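Local atomic coordinates of CELL division protein FTSZ homolog 1 (Methanocaldococcus jannaschii, PDB entry 2VAP), a protein that binds GTP and, as a tubulin homologue, probably hydrolyses it while polymerising into the contractile Z ring at the future site of cell division. Residues Gly98-Pro101 / Lys102-Glu105; Met170-Ala173 / Met174-Leu177. All coordinates share one frame; numbering follows the deposited sequence.

Contact 1: residues Gly98-Pro101 / Lys102-Glu105; sequences GGNP and KIGE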
ATOM      1  N   GLY A  98     -22.446  -7.575  -5.609  1.00 18.17           N
ATOM      2  CA  GLY A  98     -22.969  -7.049  -6.873  1.00 22.21           C
ATOM      3  C   GLY A  98     -22.660  -5.590  -7.166  1.00 24.61           C
ATOM      4  O   GLY A  98     -23.449  -4.905  -7.820  1.00 21.31           O
ATOM      5  N   GLY A  99     -21.516  -5.118  -6.677  1.00 16.68           N
ATOM      6  CA  GLY A  99     -21.077  -3.745  -6.918  1.00 16.59           C
ATOM      7  C   GLY A  99     -21.707  -2.690  -6.024  1.00 17.68           C
ATOM      8  O   GLY A  99     -21.490  -1.495  -6.231  1.00 20.34           O
ATOM      9  N   ASN A 100     -22.480  -3.124  -5.029  1.00 17.04           N
ATOM     10  CA  ASN A 100     -23.137  -2.210  -4.095  1.00 15.03           C
ATOM     11  C   ASN A 100     -22.324  -2.045  -2.807  1.00 12.65           C
ATOM     12  O   ASN A 100     -22.234  -2.982  -2.008  1.00 14.16           O
ATOM     13  CB  ASN A 100     -24.560  -2.693  -3.779  1.00 14.15           C
ATOM     14  CG  ASN A 100     -25.410  -1.634  -3.078  1.00 52.91           C
ATOM     15  OD1 ASN A 100     -24.896  -0.686  -2.479  1.00 26.57           O
ATOM     16  ND2 ASN A 100     -26.726  -1.801  -3.151  1.00 33.52           N
ATOM     17  N   PRO A 101     -21.726  -0.852  -2.602  1.00 14.50           N
ATOM     18  CA  PRO A 101     -20.899  -0.593  -1.417  1.00 11.82           C
ATOM     19  C   PRO A 101     -21.650  -0.757  -0.096  1.00 14.88           C
ATOM     20  O   PRO A 101     -21.053  -1.169   0.900  1.00 16.03           O
ATOM     21  CB  PRO A 101     -20.459   0.865  -1.606  1.00 16.07           C
ATOM     22  CG  PRO A 101     -20.583   1.113  -3.070  1.00 20.87           C
ATOM     23  CD  PRO A 101     -21.785   0.325  -3.487  1.00 19.55           C
ATOM     24  N   LYS A 102     -22.947  -0.446  -0.092  1.00 15.22           N
ATOM     25  CA  LYS A 102     -23.776  -0.594   1.108  1.00 14.77           C
ATOM     26  C   LYS A 102     -23.852  -2.046   1.584  1.00 19.96           C
ATOM     27  O   LYS A 102     -23.875  -2.308   2.789  1.00 14.53           O
ATOM     28  CB  LYS A 102     -25.182  -0.030   0.876  1.00 17.38           C
ATOM     29  CG  LYS A 102     -25.238   1.495   0.816  1.00 32.54           C
ATOM     30  CD  LYS A 102     -26.670   2.017   0.764  1.00135.17           C
ATOM     31  CE  LYS A 102     -27.260   1.936  -0.639  1.00164.03           C
ATOM     32  NZ  LYS A 102     -28.643   2.486  -0.687  1.00 70.62           N
ATOM     33  N   ILE A 103     -23.881  -2.980   0.634  1.00 15.33           N
ATOM     34  CA  ILE A 103     -23.891  -4.410   0.950  1.00 14.29           C
ATOM     35  C   ILE A 103     -22.542  -4.844   1.537  1.00 15.47           C
ATOM     36  O   ILE A 103     -22.497  -5.578   2.527  1.00 19.96           O
ATOM     37  CB  ILE A 103     -24.274  -5.276  -0.282  1.00 19.41           C
ATOM     38  CG1 ILE A 103     -25.696  -4.936  -0.749  1.00 18.76           C
ATOM     39  CG2 ILE A 103     -24.158  -6.765   0.044  1.00 16.56           C
ATOM     40  CD1 ILE A 103     -26.134  -5.642  -2.028  1.00 20.18           C
ATOM     41  N   GLY A 104     -21.453  -4.372   0.931  1.00 17.23           N
ATOM     42  CA  GLY A 104     -20.103  -4.640   1.430  1.00 12.37           C
ATOM     43  C   GLY A 104     -19.869  -4.097   2.830  1.00 13.09           C
ATOM     44  O   GLY A 104     -19.237  -4.756   3.660  1.00 14.97           O
ATOM     45  N   GLU A 105     -20.389  -2.896   3.086  1.00 10.90           N
ATOM     46  CA  GLU A 105     -20.287  -2.248   4.395  1.00 11.74           C
ATOM     47  C   GLU A 105     -21.038  -3.029   5.471  1.00 13.98           C
ATOM     48  O   GLU A 105     -20.489  -3.307   6.541  1.00 13.58           O
ATOM     49  CB  GLU A 105     -20.812  -0.808   4.321  1.00 12.94           C
ATOM     50  CG  GLU A 105     -20.647  -0.006   5.614  1.00 14.38           C
ATOM     51  CD  GLU A 105     -21.278   1.375   5.544  1.00 34.34           C
ATOM     52  OE1 GLU A 105     -20.672   2.330   6.070  1.00 50.77           O
ATOM     53  OE2 GLU A 105     -22.380   1.510   4.967  1.00 55.64           O
TER
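An N-cap opens helix 101-110 of the GTPase domain, directly after the GTP-binding glycines Gly98 and Gly99, and Asn100 is the capping residue that bonds to Lys102. Its OD1 accepts from Lys102 N at 3.1 Å, with an N-H...O angle of 140°; the donor sits 38° out of the amide's carbonyl plane. What brings OD1 over the first turn is chi1, which at -167° sets CG beside the carbonyl carbon of Asn100. The backbone of the same residue helps too: Asn100 O receives weak bonds from Ile103 N and Gly104 N, the latter at 3.3 Å. A valine here has no side-chain acceptor and would probably leave Lys102 N without its cap, fraying the helix start beside the nucleotide loop. Proline suits the next position, since an amide there would have no earlier helical carbonyl to reach; Pro101 O takes up the regular pattern with Glu105 N at 2.9 Å, while the ring packs on Thr137 of helix 135-149. On the flank, the Ile103 side chain crosses that of Asn100 at about a right angle, its CD1 lying 3.8 Å from Asn100 CB.

Contact 2: residues Met170-Ala173 / Met174-Leu177; sequences MKNA and MEGL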
ATOM      1  N   MET A 170     -16.655   5.268 -10.414  1.00 15.81           N
ATOM      2  CA  MET A 170     -15.825   6.343  -9.864  1.00 14.19           C
ATOM      3  C   MET A 170     -16.507   7.056  -8.694  1.00 13.61           C
ATOM      4  O   MET A 170     -15.861   7.337  -7.682  1.00 13.05           O
ATOM      5  CB  MET A 170     -15.420   7.341 -10.956  1.00 14.28           C
ATOM      6  CG  MET A 170     -14.489   8.461 -10.482  1.00 13.56           C
ATOM      7  SD  MET A 170     -12.929   7.893  -9.762  1.00 17.65           S
ATOM      8  CE  MET A 170     -11.994   7.497 -11.236  1.00 17.00           C
ATOM      9  N   LYS A 171     -17.803   7.337  -8.835  1.00 15.76           N
ATOM     10  CA  LYS A 171     -18.583   7.970  -7.768  1.00 13.26           C
ATOM     11  C   LYS A 171     -18.571   7.115  -6.501  1.00 17.26           C
ATOM     12  O   LYS A 171     -18.317   7.623  -5.407  1.00 16.53           O
ATOM     13  CB  LYS A 171     -20.021   8.238  -8.226  1.00 16.06           C
ATOM     14  CG  LYS A 171     -20.860   9.029  -7.227  1.00 20.86           C
ATOM     15  CD  LYS A 171     -22.297   9.182  -7.706  1.00 47.17           C
ATOM     16  CE  LYS A 171     -23.164   9.886  -6.668  1.00 49.55           C
ATOM     17  NZ  LYS A 171     -22.811  11.324  -6.503  1.00 68.11           N
ATOM     18  N   ASN A 172     -18.837   5.819  -6.660  1.00 15.58           N
ATOM     19  CA  ASN A 172     -18.770   4.869  -5.549  1.00 12.76           C
ATOM     20  C   ASN A 172     -17.380   4.825  -4.913  1.00 14.59           C
ATOM     21  O   ASN A 172     -17.254   4.845  -3.688  1.00 12.37           O
ATOM     22  CB  ASN A 172     -19.206   3.469  -6.000  1.00 15.31           C
ATOM     23  CG  ASN A 172     -20.715   3.350  -6.193  1.00 18.86           C
ATOM     24  OD1 ASN A 172     -21.195   2.391  -6.799  1.00 25.55           O
ATOM     25  ND2 ASN A 172     -21.467   4.317  -5.677  1.00 19.27           N
ATOM     26  N   ALA A 173     -16.347   4.784  -5.754  1.00 12.74           N
ATOM     27  CA  ALA A 173     -14.956   4.768  -5.295  1.00 12.42           C
ATOM     28  C   ALA A 173     -14.601   5.996  -4.459  1.00 11.89           C
ATOM     29  O   ALA A 173     -13.948   5.880  -3.421  1.00 14.04           O
ATOM     30  CB  ALA A 173     -14.011   4.654  -6.479  1.00 13.43           C
ATOM     31  N   MET A 174     -15.040   7.165  -4.920  1.00 13.50           N
ATOM     32  CA  MET A 174     -14.728   8.430  -4.257  1.00 17.06           C
ATOM     33  C   MET A 174     -15.480   8.604  -2.941  1.00 17.88           C
ATOM     34  O   MET A 174     -14.966   9.223  -2.007  1.00 16.92           O
ATOM     35  CB  MET A 174     -14.988   9.613  -5.194  1.00 16.48           C
ATOM     36  CG  MET A 174     -13.986   9.732  -6.341  1.00 13.90           C
ATOM     37  SD  MET A 174     -12.259   9.832  -5.810  1.00 18.75           S
ATOM     38  CE  MET A 174     -12.252  11.377  -4.900  1.00 24.91           C
ATOM     39  N   GLU A 175     -16.691   8.052  -2.869  1.00 15.56           N
ATOM     40  CA  GLU A 175     -17.448   8.017  -1.618  1.00 14.57           C
ATOM     41  C   GLU A 175     -16.764   7.101  -0.605  1.00 16.22           C
ATOM     42  O   GLU A 175     -16.710   7.415   0.586  1.00 20.01           O
ATOM     43  CB  GLU A 175     -18.895   7.577  -1.861  1.00 16.21           C
ATOM     44  CG  GLU A 175     -19.762   8.641  -2.531  1.00 24.99           C
ATOM     45  CD  GLU A 175     -21.191   8.184  -2.792  1.00 33.46           C
ATOM     46  OE1 GLU A 175     -21.485   6.978  -2.644  1.00 45.70           O
ATOM     47  OE2 GLU A 175     -22.024   9.042  -3.153  1.00 50.79           O
ATOM     48  N   GLY A 176     -16.235   5.980  -1.092  1.00 14.74           N
ATOM     49  CA  GLY A 176     -15.459   5.053  -0.268  1.00 11.96           C
ATOM     50  C   GLY A 176     -14.144   5.647   0.205  1.00 14.45           C
ATOM     51  O   GLY A 176     -13.701   5.379   1.323  1.00 15.98           O
ATOM     52  N   LEU A 177     -13.522   6.455  -0.652  1.00 13.82           N
ATOM     53  CA  LEU A 177     -12.275   7.140  -0.319  1.00 10.78           C
ATOM     54  C   LEU A 177     -12.492   8.160   0.802  1.00 13.96           C
ATOM     55  O   LEU A 177     -11.632   8.328   1.671  1.00 19.41           O
ATOM     56  CB  LEU A 177     -11.689   7.819  -1.562  1.00 13.32           C
ATOM     57  CG  LEU A 177     -10.229   8.283  -1.543  1.00 17.15           C
ATOM     58  CD1 LEU A 177      -9.261   7.106  -1.501  1.00 13.98           C
ATOM     59  CD2 LEU A 177      -9.949   9.152  -2.759  1.00 17.19           C
TER
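This is an i to i+4 contact within one helix, 167-181, which connects strands 153-160 and 186-191 in the GTPase domain. Four backbone bonds of similar geometry carry it: Met174 N to Met170 O, Glu175 N to Lys171 O, Gly176 N to Asn172 O and Leu177 N to Ala173 O, the last spanning 2.9 Å. The side chains divide by face. On one side Met170 and Met174 lie side by side and point the same way, Met174 the more deeply buried, with Met170 SD 4.0 Å from Met174 CG. In Met170, CG runs anti to the backbone N and the bend at chi2 (58°) then brings the sulfur alongside the neighbouring methylene. Ala173 and Leu177 are buried too, covered by Leu160, Val158 and Leu131, while Phe346 closes over Met174 and Leu177. On the outer side, Lys171 and Glu175 have opposite charges, yet Lys171 NZ stays 4.1 Å from Glu175 OE2, too far for a salt bridge, and any attraction is probably modest. Glu175 instead runs its aliphatic part past the backbone, CG lying 3.4 Å from Lys171 O. Such a helix, apolar within and charged without, is the crossover of a beta-alpha-beta unit in this Rossmann-like nucleotide-binding domain.

Contact 1 is a surface contact at a helix start, where a polar side chain and a carbonyl serve amides that lack partners in a preceding turn; contact 2 is partly buried in mid-helix, where the backbone supplies its own partners and apolar side chains cover the parallel sheet. Hence capping chemistry dominates the first, and sorting of apolar from charged residues the second. They hold different helices of the GTPase domain, 101-110 and 167-181, and the centres of the two contacts are about 12 Å apart. The two meet directly: Pro101 CG packs 3.8 Å from Asn172 CG, joining the helix that follows the GTP-binding glycines to the one carrying Arg169.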